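Beta-glucoside phosphorylase BglX (Unidentified, PDB 5VQE) probably cleaves beta-glucosides by phosphorolysis, passing through a covalent glucosyl-enzyme intermediate of the kind formed by retaining family 3 glycosidases. Local coordinates at residues Leu284-Tyr295 and Ser308-Thr319; Met299-Thr307 and Phe318-Leu329. All coordinates share one frame; numbering follows the deposited sequence.

Interaction 1. Residues Leu284-Tyr295 and Ser308-Thr319. With G2F (2-deoxy-2-fluoro-alpha-D-glucopyranose), chain B.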
loop_
_atom_site.group_PDB
_atom_site.type_symbol
_atom_site.label_atom_id
_atom_site.label_comp_id
_atom_site.label_asym_id
_atom_site.label_seq_id
_atom_site.Cartn_x
_atom_site.Cartn_y
_atom_site.Cartn_z
ATOM N N LEU A 284 -7.754 -13.593 -10.763
ATOM C CA LEU A 284 -7.865 -12.409 -11.609
ATOM C C LEU A 284 -6.561 -11.619 -11.604
ATOM O O LEU A 284 -6.000 -11.332 -10.541
ATOM C CB LEU A 284 -9.015 -11.531 -11.111
ATOM C CG LEU A 284 -9.579 -10.406 -11.995
ATOM C CD1 LEU A 284 -10.806 -9.819 -11.352
ATOM C CD2 LEU A 284 -8.596 -9.266 -12.202
ATOM N N ILE A 285 -6.097 -11.232 -12.789
ATOM C CA ILE A 285 -4.922 -10.377 -12.938
ATOM C C ILE A 285 -5.394 -8.989 -13.355
ATOM O O ILE A 285 -6.085 -8.840 -14.371
ATOM C CB ILE A 285 -3.930 -10.938 -13.970
ATOM C CG1 ILE A 285 -3.379 -12.292 -13.532
ATOM C CG2 ILE A 285 -2.780 -9.959 -14.183
ATOM C CD1 ILE A 285 -2.556 -12.990 -14.596
ATOM N N CYS A 286 -5.020 -7.973 -12.590
ATOM C CA CYS A 286 -5.274 -6.592 -12.979
ATOM C C CYS A 286 -3.949 -5.855 -13.086
ATOM O O CYS A 286 -2.952 -6.240 -12.466
ATOM C CB CYS A 286 -6.208 -5.877 -11.997
ATOM S SG CYS A 286 -5.548 -5.645 -10.329
ATOM N N THR A 287 -3.932 -4.808 -13.903
ATOM C CA THR A 287 -2.738 -3.988 -13.992
ATOM C C THR A 287 -2.697 -3.003 -12.831
ATOM O O THR A 287 -3.707 -2.714 -12.184
ATOM C CB THR A 287 -2.668 -3.223 -15.317
ATOM O OG1 THR A 287 -3.646 -2.179 -15.346
ATOM C CG2 THR A 287 -2.914 -4.147 -16.513
ATOM N N ASP A 288 -1.496 -2.520 -12.545
ATOM C CA ASP A 288 -1.379 -1.305 -11.766
ATOM C C ASP A 288 -1.863 -0.138 -12.619
ATOM O O ASP A 288 -2.009 -0.256 -13.840
ATOM C CB ASP A 288 0.064 -1.102 -11.312
ATOM C CG ASP A 288 0.199 -0.020 -10.265
ATOM O OD1 ASP A 288 -0.779 0.211 -9.495
ATOM O OD2 ASP A 288 1.291 0.568 -10.237
ATOM N N ALA A 289 -2.133 0.989 -11.959
ATOM C CA ALA A 289 -2.737 2.150 -12.613
ATOM C C ALA A 289 -2.023 2.504 -13.915
ATOM O O ALA A 289 -0.803 2.704 -13.934
ATOM C CB ALA A 289 -2.712 3.345 -11.653
ATOM N N THR A 290 -2.794 2.605 -15.004
ATOM C CA THR A 290 -2.221 2.708 -16.345
ATOM C C THR A 290 -1.788 4.117 -16.726
ATOM O O THR A 290 -1.211 4.290 -17.804
ATOM C CB THR A 290 -3.206 2.214 -17.406
ATOM O OG1 THR A 290 -4.261 3.170 -17.562
ATOM C CG2 THR A 290 -3.790 0.841 -17.038
ATOM N N GLN A 291 -2.040 5.130 -15.902
ATOM C CA GLN A 291 -1.572 6.466 -16.239
ATOM C C GLN A 291 -0.175 6.727 -15.710
ATOM O O GLN A 291 0.375 7.812 -15.927
ATOM C CB GLN A 291 -2.549 7.531 -15.723
ATOM C CG GLN A 291 -2.354 7.990 -14.290
ATOM C CD GLN A 291 -2.719 6.935 -13.269
ATOM O OE1 GLN A 291 -3.491 6.016 -13.558
ATOM N NE2 GLN A 291 -2.168 7.064 -12.058
ATOM N N MET A 292 0.424 5.755 -15.049
ATOM C CA MET A 292 1.732 5.971 -14.474
ATOM C C MET A 292 2.818 5.819 -15.524
ATOM O O MET A 292 2.669 5.097 -16.515
ATOM C CB MET A 292 1.934 5.015 -13.322
ATOM C CG MET A 292 1.021 5.426 -12.211
ATOM S SD MET A 292 1.458 4.666 -10.701
ATOM C CE MET A 292 1.088 3.027 -11.153
ATOM N N VAL A 293 3.918 6.533 -15.293
ATOM C CA VAL A 293 4.970 6.649 -16.292
ATOM C C VAL A 293 5.503 5.277 -16.678
ATOM O O VAL A 293 5.781 5.014 -17.855
ATOM C CB VAL A 293 6.088 7.566 -15.765
ATOM C CG1 VAL A 293 7.192 7.700 -16.792
ATOM C CG2 VAL A 293 5.522 8.938 -15.388
ATOM N N GLY A 294 5.661 4.383 -15.699
ATOM C CA GLY A 294 6.155 3.049 -15.992
ATOM C C GLY A 294 5.348 2.333 -17.054
ATOM O O GLY A 294 5.900 1.561 -17.845
ATOM N N TYR A 295 4.038 2.585 -17.097
ATOM C CA TYR A 295 3.204 2.029 -18.155
ATOM C C TYR A 295 3.304 2.861 -19.424
ATOM O O TYR A 295 3.614 2.332 -20.497
ATOM C CB TYR A 295 1.749 1.951 -17.693
ATOM C CG TYR A 295 0.850 1.155 -18.609
ATOM C CD1 TYR A 295 0.026 1.788 -19.529
ATOM C CD2 TYR A 295 0.844 -0.235 -18.567
ATOM C CE1 TYR A 295 -0.799 1.060 -20.381
ATOM C CE2 TYR A 295 0.027 -0.975 -19.407
ATOM C CZ TYR A 295 -0.800 -0.321 -20.311
ATOM O OH TYR A 295 -1.616 -1.058 -21.145
ATOM N N SER A 308 -1.965 -5.369 -23.113
ATOM C CA SER A 308 -1.974 -5.854 -21.733
ATOM C C SER A 308 -2.958 -7.000 -21.582
ATOM O O SER A 308 -2.636 -8.042 -20.999
ATOM C CB SER A 308 -2.320 -4.732 -20.752
ATOM O OG SER A 308 -1.290 -3.772 -20.674
ATOM N N ILE A 309 -4.167 -6.833 -22.124
ATOM C CA ILE A 309 -5.183 -7.873 -22.004
ATOM C C ILE A 309 -4.766 -9.115 -22.777
ATOM O O ILE A 309 -4.853 -10.239 -22.269
ATOM C CB ILE A 309 -6.551 -7.354 -22.480
ATOM C CG1 ILE A 309 -6.955 -6.084 -21.714
ATOM C CG2 ILE A 309 -7.605 -8.424 -22.306
ATOM C CD1 ILE A 309 -7.011 -6.249 -20.197
ATOM N N GLN A 310 -4.324 -8.934 -24.025
ATOM C CA GLN A 310 -3.900 -10.072 -24.832
ATOM C C GLN A 310 -2.793 -10.857 -24.139
ATOM O O GLN A 310 -2.753 -12.091 -24.223
ATOM C CB GLN A 310 -3.434 -9.602 -26.207
ATOM C CG GLN A 310 -3.099 -10.745 -27.176
ATOM C CD GLN A 310 -4.281 -11.637 -27.470
ATOM O OE1 GLN A 310 -5.434 -11.198 -27.449
ATOM N NE2 GLN A 310 -4.002 -12.901 -27.749
ATOM N N ASN A 311 -1.885 -10.166 -23.451
ATOM C CA ASN A 311 -0.725 -10.823 -22.869
ATOM C C ASN A 311 -0.978 -11.362 -21.467
ATOM O O ASN A 311 -0.049 -11.898 -20.852
ATOM C CB ASN A 311 0.470 -9.862 -22.868
ATOM C CG ASN A 311 1.043 -9.652 -24.262
ATOM O OD1 ASN A 311 0.535 -10.202 -25.235
ATOM N ND2 ASN A 311 2.094 -8.848 -24.365
ATOM N N GLY A 312 -2.200 -11.251 -20.949
ATOM C CA GLY A 312 -2.553 -11.989 -19.751
ATOM C C GLY A 312 -3.270 -11.223 -18.659
ATOM O O GLY A 312 -3.757 -11.830 -17.702
ATOM N N ALA A 313 -3.347 -9.901 -18.776
ATOM C CA ALA A 313 -4.112 -9.116 -17.817
ATOM C C ALA A 313 -5.601 -9.274 -18.086
ATOM O O ALA A 313 -6.038 -9.301 -19.238
ATOM C CB ALA A 313 -3.716 -7.645 -17.898
ATOM N N ASP A 314 -6.381 -9.396 -17.014
ATOM C CA ASP A 314 -7.831 -9.464 -17.144
ATOM C C ASP A 314 -8.488 -8.099 -17.051
ATOM O O ASP A 314 -9.580 -7.906 -17.608
ATOM C CB ASP A 314 -8.420 -10.377 -16.063
ATOM C CG ASP A 314 -7.882 -11.791 -16.140
ATOM O OD1 ASP A 314 -7.834 -12.349 -17.262
ATOM O OD2 ASP A 314 -7.497 -12.338 -15.083
ATOM N N MET A 315 -7.848 -7.149 -16.374
ATOM C CA MET A 315 -8.443 -5.843 -16.132
ATOM C C MET A 315 -7.393 -4.744 -16.184
ATOM O O MET A 315 -6.278 -4.898 -15.668
ATOM C CB MET A 315 -9.160 -5.858 -14.779
ATOM C CG MET A 315 -9.688 -4.537 -14.302
ATOM S SD MET A 315 -10.849 -4.696 -12.918
ATOM C CE MET A 315 -11.623 -6.248 -13.202
ATOM N N LEU A 316 -7.771 -3.632 -16.822
ATOM C CA LEU A 316 -6.967 -2.421 -16.861
ATOM C C LEU A 316 -7.421 -1.502 -15.744
ATOM O O LEU A 316 -8.614 -1.193 -15.634
ATOM C CB LEU A 316 -7.115 -1.704 -18.206
ATOM C CG LEU A 316 -6.583 -2.449 -19.431
ATOM C CD1 LEU A 316 -7.269 -1.968 -20.701
ATOM C CD2 LEU A 316 -5.093 -2.257 -19.554
ATOM N N THR A 317 -6.478 -1.059 -14.924
ATOM C CA THR A 317 -6.792 -0.228 -13.763
ATOM C C THR A 317 -6.613 1.238 -14.150
ATOM O O THR A 317 -5.491 1.743 -14.244
ATOM C CB THR A 317 -5.923 -0.628 -12.578
ATOM O OG1 THR A 317 -6.144 -2.018 -12.311
ATOM C CG2 THR A 317 -6.274 0.186 -11.337
ATOM N N PHE A 318 -7.738 1.901 -14.407
ATOM C CA PHE A 318 -7.829 3.342 -14.621
ATOM C C PHE A 318 -7.549 3.706 -16.067
ATOM O O PHE A 318 -6.824 2.996 -16.772
ATOM C CB PHE A 318 -6.876 4.138 -13.723
ATOM C CG PHE A 318 -7.025 3.849 -12.262
ATOM C CD1 PHE A 318 -8.160 3.216 -11.775
ATOM C CD2 PHE A 318 -6.027 4.217 -11.370
ATOM C CE1 PHE A 318 -8.290 2.948 -10.418
ATOM C CE2 PHE A 318 -6.154 3.949 -10.015
ATOM C CZ PHE A 318 -7.286 3.325 -9.540
ATOM N N THR A 319 -8.131 4.822 -16.501
ATOM C CA THR A 319 -7.940 5.359 -17.834
ATOM C C THR A 319 -7.254 6.714 -17.730
ATOM O O THR A 319 -7.193 7.323 -16.661
ATOM C CB THR A 319 -9.274 5.517 -18.574
ATOM O OG1 THR A 319 -10.163 6.323 -17.790
ATOM C CG2 THR A 319 -9.916 4.162 -18.837
HETATM C C1 G2F B . -0.739 1.381 -8.725
HETATM C C2 G2F B . 0.017 1.151 -7.376
HETATM C C3 G2F B . -0.799 0.121 -6.540
HETATM C C4 G2F B . -2.258 0.651 -6.384
HETATM C C5 G2F B . -2.856 0.863 -7.816
HETATM C C6 G2F B . -4.312 1.473 -7.731
HETATM O O3 G2F B . -0.253 0.096 -5.247
HETATM O O4 G2F B . -3.010 -0.365 -5.775
HETATM O O5 G2F B . -2.057 1.816 -8.496
HETATM O O6 G2F B . -4.269 2.611 -6.919
HETATM F F2 G2F B . 1.246 0.644 -7.615
#
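Thr287 turns OG1 between its backbone N and carbonyl carbon (chi1 71°), where it meets Thr317 N at 3.1 Å. Thr317 carries OG1 anti to its own carbonyl carbon (chi1 -58°), which aims that hydroxyl back at Thr287 O, 2.5 Å away. Threonine suits both places, since one branch handles the backbone while a methyl packs: Thr287 CG2 lies 3.8 Å from Ala313 CB, and Thr317 CG2 covers one face of the Phe318 ring. Thr287 OG1 thus accepts from Thr317 N and donates to Asp288 O. Asp288 OD1 is bonded covalently to C1 of the fluorosugar at 1.4 Å, a 2-deoxy-2-fluoroglucosyl-enzyme, consistent with Asp288 being the nucleophile, as in retaining family 3 enzymes. Phe318 approaches C6 of the sugar, and its CD2 touches Ala289 CB at 3.4 Å; alanine's small methyl suits a site this close to the ring. Thr290 OG1 donates to Phe318 O at 2.7 Å from above the carbonyl plane. At the other end, Asp314 OD2 takes the Ile285 N-H at 2.9 Å in a nearly straight bond, and salt bridges to Arg276 and Arg342 probably offset the charge of its buried carboxylate. Gly312, at positive phi, ends helix 301-310 in a Schellman motif and turns the chain into the next strand. This is a beta-alpha-beta crossover of the TIM-barrel-like domain: strand 284-287 bonds to strand 237-244 on one edge and meets Met315 on the other, strand 316-317 pairs on with strand 38-42, and helix 268-278 packs on Ile285.

Interaction 2. Residues Met299-Thr307 and Phe318-Leu329. With G2F (2-deoxy-2-fluoro-alpha-D-glucopyranose), chain B.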
loop_
_atom_site.group_PDB
_atom_site.type_symbol
_atom_site.label_atom_id
_atom_site.label_comp_id
_atom_site.label_asym_id
_atom_site.label_seq_id
_atom_site.Cartn_x
_atom_site.Cartn_y
_atom_site.Cartn_z
ATOM N N MET A 299 5.358 1.732 -24.262
ATOM C CA MET A 299 4.713 1.322 -25.503
ATOM C C MET A 299 3.721 2.412 -25.889
ATOM O O MET A 299 3.157 3.069 -25.001
ATOM C CB MET A 299 4.013 -0.028 -25.305
ATOM C CG MET A 299 3.391 -0.641 -26.536
ATOM S SD MET A 299 2.655 -2.261 -26.196
ATOM C CE MET A 299 4.079 -3.231 -25.754
ATOM N N PRO A 300 3.486 2.657 -27.175
ATOM C CA PRO A 300 2.427 3.600 -27.540
ATOM C C PRO A 300 1.110 3.151 -26.932
ATOM O O PRO A 300 0.765 1.969 -26.963
ATOM C CB PRO A 300 2.407 3.541 -29.072
ATOM C CG PRO A 300 3.796 3.123 -29.433
ATOM C CD PRO A 300 4.177 2.132 -28.365
ATOM N N ARG A 301 0.379 4.105 -26.359
ATOM C CA ARG A 301 -0.785 3.745 -25.558
ATOM C C ARG A 301 -1.833 2.995 -26.378
ATOM O O ARG A 301 -2.431 2.030 -25.889
ATOM C CB ARG A 301 -1.396 4.985 -24.924
ATOM C CG ARG A 301 -2.526 4.649 -23.975
ATOM C CD ARG A 301 -2.830 5.804 -23.035
ATOM N NE ARG A 301 -3.801 5.450 -21.993
ATOM C CZ ARG A 301 -3.493 4.929 -20.809
ATOM N NH1 ARG A 301 -2.230 4.672 -20.484
ATOM N NH2 ARG A 301 -4.459 4.663 -19.934
ATOM N N HIS A 302 -2.070 3.418 -27.628
ATOM C CA HIS A 302 -3.118 2.782 -28.424
ATOM C C HIS A 302 -2.833 1.297 -28.627
ATOM O O HIS A 302 -3.771 0.498 -28.726
ATOM C CB HIS A 302 -3.316 3.521 -29.760
ATOM C CG HIS A 302 -2.191 3.377 -30.736
ATOM N ND1 HIS A 302 -1.149 4.277 -30.811
ATOM C CD2 HIS A 302 -1.975 2.469 -31.719
ATOM C CE1 HIS A 302 -0.322 3.911 -31.774
ATOM N NE2 HIS A 302 -0.800 2.817 -32.339
ATOM N N GLU A 303 -1.560 0.909 -28.665
ATOM C CA GLU A 303 -1.190 -0.500 -28.712
ATOM C C GLU A 303 -1.188 -1.139 -27.326
ATOM O O GLU A 303 -1.515 -2.325 -27.198
ATOM C CB GLU A 303 0.205 -0.669 -29.325
ATOM C CG GLU A 303 0.338 -0.244 -30.780
ATOM C CD GLU A 303 1.799 -0.103 -31.210
ATOM O OE1 GLU A 303 2.699 -0.546 -30.457
ATOM O OE2 GLU A 303 2.047 0.462 -32.295
ATOM N N ALA A 304 -0.818 -0.376 -26.291
ATOM C CA ALA A 304 -0.553 -0.965 -24.979
ATOM C C ALA A 304 -1.820 -1.528 -24.351
ATOM O O ALA A 304 -1.811 -2.635 -23.804
ATOM C CB ALA A 304 0.074 0.071 -24.051
ATOM N N LEU A 305 -2.915 -0.772 -24.400
ATOM C CA LEU A 305 -4.111 -1.169 -23.660
ATOM C C LEU A 305 -4.632 -2.530 -24.100
ATOM O O LEU A 305 -4.803 -3.406 -23.234
ATOM C CB LEU A 305 -5.169 -0.062 -23.770
ATOM C CG LEU A 305 -4.722 1.294 -23.182
ATOM C CD1 LEU A 305 -5.774 2.369 -23.352
ATOM C CD2 LEU A 305 -4.358 1.198 -21.697
ATOM N N PRO A 306 -4.872 -2.801 -25.387
ATOM C CA PRO A 306 -5.282 -4.161 -25.759
ATOM C C PRO A 306 -4.182 -5.180 -25.565
ATOM O O PRO A 306 -4.476 -6.346 -25.285
ATOM C CB PRO A 306 -5.673 -4.022 -27.234
ATOM C CG PRO A 306 -4.918 -2.825 -27.719
ATOM C CD PRO A 306 -4.825 -1.898 -26.552
ATOM N N THR A 307 -2.917 -4.772 -25.686
ATOM C CA THR A 307 -1.822 -5.723 -25.538
ATOM C C THR A 307 -1.724 -6.231 -24.106
ATOM O O THR A 307 -1.421 -7.410 -23.887
ATOM C CB THR A 307 -0.504 -5.083 -25.980
ATOM O OG1 THR A 307 -0.537 -4.837 -27.397
ATOM C CG2 THR A 307 0.688 -5.977 -25.654
ATOM N N PHE A 318 -7.738 1.901 -14.407
ATOM C CA PHE A 318 -7.829 3.342 -14.621
ATOM C C PHE A 318 -7.549 3.706 -16.067
ATOM O O PHE A 318 -6.824 2.996 -16.772
ATOM C CB PHE A 318 -6.876 4.138 -13.723
ATOM C CG PHE A 318 -7.025 3.849 -12.262
ATOM C CD1 PHE A 318 -8.160 3.216 -11.775
ATOM C CD2 PHE A 318 -6.027 4.217 -11.370
ATOM C CE1 PHE A 318 -8.290 2.948 -10.418
ATOM C CE2 PHE A 318 -6.154 3.949 -10.015
ATOM C CZ PHE A 318 -7.286 3.325 -9.540
ATOM N N THR A 319 -8.131 4.822 -16.501
ATOM C CA THR A 319 -7.940 5.359 -17.834
ATOM C C THR A 319 -7.254 6.714 -17.730
ATOM O O THR A 319 -7.193 7.323 -16.661
ATOM C CB THR A 319 -9.274 5.517 -18.574
ATOM O OG1 THR A 319 -10.163 6.323 -17.790
ATOM C CG2 THR A 319 -9.916 4.162 -18.837
ATOM N N LEU A 320 -6.743 7.179 -18.865
ATOM C CA LEU A 320 -6.129 8.499 -18.963
ATOM C C LEU A 320 -7.152 9.457 -19.567
ATOM O O LEU A 320 -7.845 10.176 -18.839
ATOM C CB LEU A 320 -4.846 8.409 -19.800
ATOM C CG LEU A 320 -3.985 9.652 -20.002
ATOM C CD1 LEU A 320 -3.544 10.206 -18.662
ATOM C CD2 LEU A 320 -2.785 9.298 -20.876
ATOM N N ASN A 321 -7.270 9.454 -20.893
ATOM C CA ASN A 321 -8.435 10.014 -21.559
ATOM C C ASN A 321 -9.408 8.873 -21.829
ATOM O O ASN A 321 -9.079 7.972 -22.616
ATOM C CB ASN A 321 -8.038 10.701 -22.865
ATOM C CG ASN A 321 -9.214 11.369 -23.550
ATOM O OD1 ASN A 321 -9.923 10.749 -24.341
ATOM N ND2 ASN A 321 -9.437 12.632 -23.230
ATOM N N PRO A 322 -10.587 8.840 -21.197
ATOM C CA PRO A 322 -11.420 7.625 -21.289
ATOM C C PRO A 322 -12.002 7.376 -22.670
ATOM O O PRO A 322 -12.111 6.214 -23.079
ATOM C CB PRO A 322 -12.515 7.861 -20.238
ATOM C CG PRO A 322 -12.495 9.315 -19.955
ATOM C CD PRO A 322 -11.107 9.796 -20.206
ATOM N N THR A 323 -12.367 8.421 -23.412
ATOM C CA THR A 323 -12.837 8.212 -24.774
ATOM C C THR A 323 -11.746 7.573 -25.618
ATOM O O THR A 323 -11.987 6.598 -26.338
ATOM C CB THR A 323 -13.285 9.540 -25.383
ATOM O OG1 THR A 323 -14.344 10.089 -24.588
ATOM C CG2 THR A 323 -13.764 9.347 -26.820
ATOM N N GLU A 324 -10.528 8.102 -25.522
ATOM C CA GLU A 324 -9.423 7.585 -26.318
ATOM C C GLU A 324 -9.074 6.157 -25.916
ATOM O O GLU A 324 -8.862 5.298 -26.779
ATOM C CB GLU A 324 -8.212 8.499 -26.157
ATOM C CG GLU A 324 -6.917 7.921 -26.694
ATOM C CD GLU A 324 -5.795 8.940 -26.711
ATOM O OE1 GLU A 324 -5.320 9.323 -25.619
ATOM O OE2 GLU A 324 -5.402 9.371 -27.814
ATOM N N ASP A 325 -9.016 5.888 -24.611
ATOM C CA ASP A 325 -8.656 4.556 -24.140
ATOM C C ASP A 325 -9.664 3.516 -24.602
ATOM O O ASP A 325 -9.283 2.424 -25.041
ATOM C CB ASP A 325 -8.539 4.557 -22.617
ATOM C CG ASP A 325 -7.285 5.264 -22.130
ATOM O OD1 ASP A 325 -6.471 5.705 -22.978
ATOM O OD2 ASP A 325 -7.113 5.368 -20.896
ATOM N N PHE A 326 -10.956 3.833 -24.522
ATOM C CA PHE A 326 -11.958 2.862 -24.942
ATOM C C PHE A 326 -11.901 2.646 -26.446
ATOM O O PHE A 326 -12.021 1.510 -26.919
ATOM C CB PHE A 326 -13.353 3.312 -24.517
ATOM C CG PHE A 326 -14.394 2.247 -24.673
ATOM C CD1 PHE A 326 -14.376 1.134 -23.858
ATOM C CD2 PHE A 326 -15.384 2.349 -25.639
ATOM C CE1 PHE A 326 -15.327 0.134 -23.992
ATOM C CE2 PHE A 326 -16.348 1.354 -25.778
ATOM C CZ PHE A 326 -16.318 0.248 -24.956
ATOM N N LYS A 327 -11.711 3.725 -27.210
ATOM C CA LYS A 327 -11.529 3.596 -28.650
ATOM C C LYS A 327 -10.323 2.728 -28.978
ATOM O O LYS A 327 -10.365 1.935 -29.926
ATOM C CB LYS A 327 -11.393 4.984 -29.274
ATOM C CG LYS A 327 -10.908 4.998 -30.710
ATOM C CD LYS A 327 -11.111 6.390 -31.326
ATOM C CE LYS A 327 -10.404 6.541 -32.672
ATOM N NZ LYS A 327 -10.396 7.960 -33.141
ATOM N N ALA A 328 -9.234 2.858 -28.208
ATOM C CA ALA A 328 -8.069 2.002 -28.430
ATOM C C ALA A 328 -8.416 0.534 -28.225
ATOM O O ALA A 328 -7.939 -0.338 -28.965
ATOM C CB ALA A 328 -6.926 2.405 -27.497
ATOM N N LEU A 329 -9.236 0.235 -27.218
ATOM C CA LEU A 329 -9.654 -1.145 -27.004
ATOM C C LEU A 329 -10.568 -1.624 -28.126
ATOM O O LEU A 329 -10.436 -2.756 -28.598
ATOM C CB LEU A 329 -10.354 -1.275 -25.650
ATOM C CG LEU A 329 -9.457 -1.175 -24.416
ATOM C CD1 LEU A 329 -10.338 -1.083 -23.181
ATOM C CD2 LEU A 329 -8.519 -2.348 -24.314
HETATM C C1 G2F B . -0.739 1.381 -8.725
HETATM C C2 G2F B . 0.017 1.151 -7.376
HETATM C C3 G2F B . -0.799 0.121 -6.540
HETATM C C4 G2F B . -2.258 0.651 -6.384
HETATM C C5 G2F B . -2.856 0.863 -7.816
HETATM C C6 G2F B . -4.312 1.473 -7.731
HETATM O O3 G2F B . -0.253 0.096 -5.247
HETATM O O4 G2F B . -3.010 -0.365 -5.775
HETATM O O5 G2F B . -2.057 1.816 -8.496
HETATM O O6 G2F B . -4.269 2.611 -6.919
HETATM F F2 G2F B . 1.246 0.644 -7.615
#
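Arg301 and Asp325 join two outer helices of the TIM-barrel-like domain, 301-307 and 322-329, whose axes cross at -63° with 8.5 Å between them. Arg301, its chain extended out to NE and its CG anti to the backbone N (chi1 -174°), spans the gap and grips the carboxylate side-on. Its NE reaches Asp325 OD1 and its NH2 reaches OD2, each at 2.9 Å. Both oxygens lie close to the guanidinium plane, but the two flat groups are turned 41° apart, which puts NH2 above the carboxylate plane. Leu320 N donates to OD2 from the opposite face of that plane at 2.7 Å, so this one oxygen ties the loop ahead of helix 322-329 to the arginine. Leucines suit the two sides of the guanidinium: Leu305 CD2 sits over the centre of one face, and Leu320 CB lies over the other, offset toward the rim. NH2 also bonds to Thr290 OG1. Were Asp325 an alanine, the arginine's charge would probably lose this mate, Leu320 N its acceptor, and the guanidinium would be held less firmly, with Thr290 still bonded to NH2. Asn321 caps helix 322-329 by accepting the Glu324 N-H on OD1 at 3.0 Å. Further along, the helices meet through small and apolar groups. Ala328, with only a methyl to fit, brings CB to 3.9 Å from His302 O and permits the close crossing. Pro306, whose N has no hydrogen to give to the turn before, coincides with the kink of the helix; Leu329 CD2 packs against that Pro306 N at 3.8 Å.

In the fold
The centres of interactions 1 and 2 lie about 10 Å apart, on the same side of the chain's centre, and their segments alternate in sequence: 284-295, 299-307, 308-319, 318-329. Both use helix 301-310, which connects strand 284-287 to strand 316-317, and helix 322-335 follows that second strand after a short loop. Interaction 1 holds the strands and the loop at the sugar, while interaction 2 joins two helices of the outer layer. Phe318 and Thr319 belong to both, and Thr290 bridges from one to the other. The salt-bridged helix pair is therefore linked, through Thr290, to the loop that carries the sugar-linked Asp288.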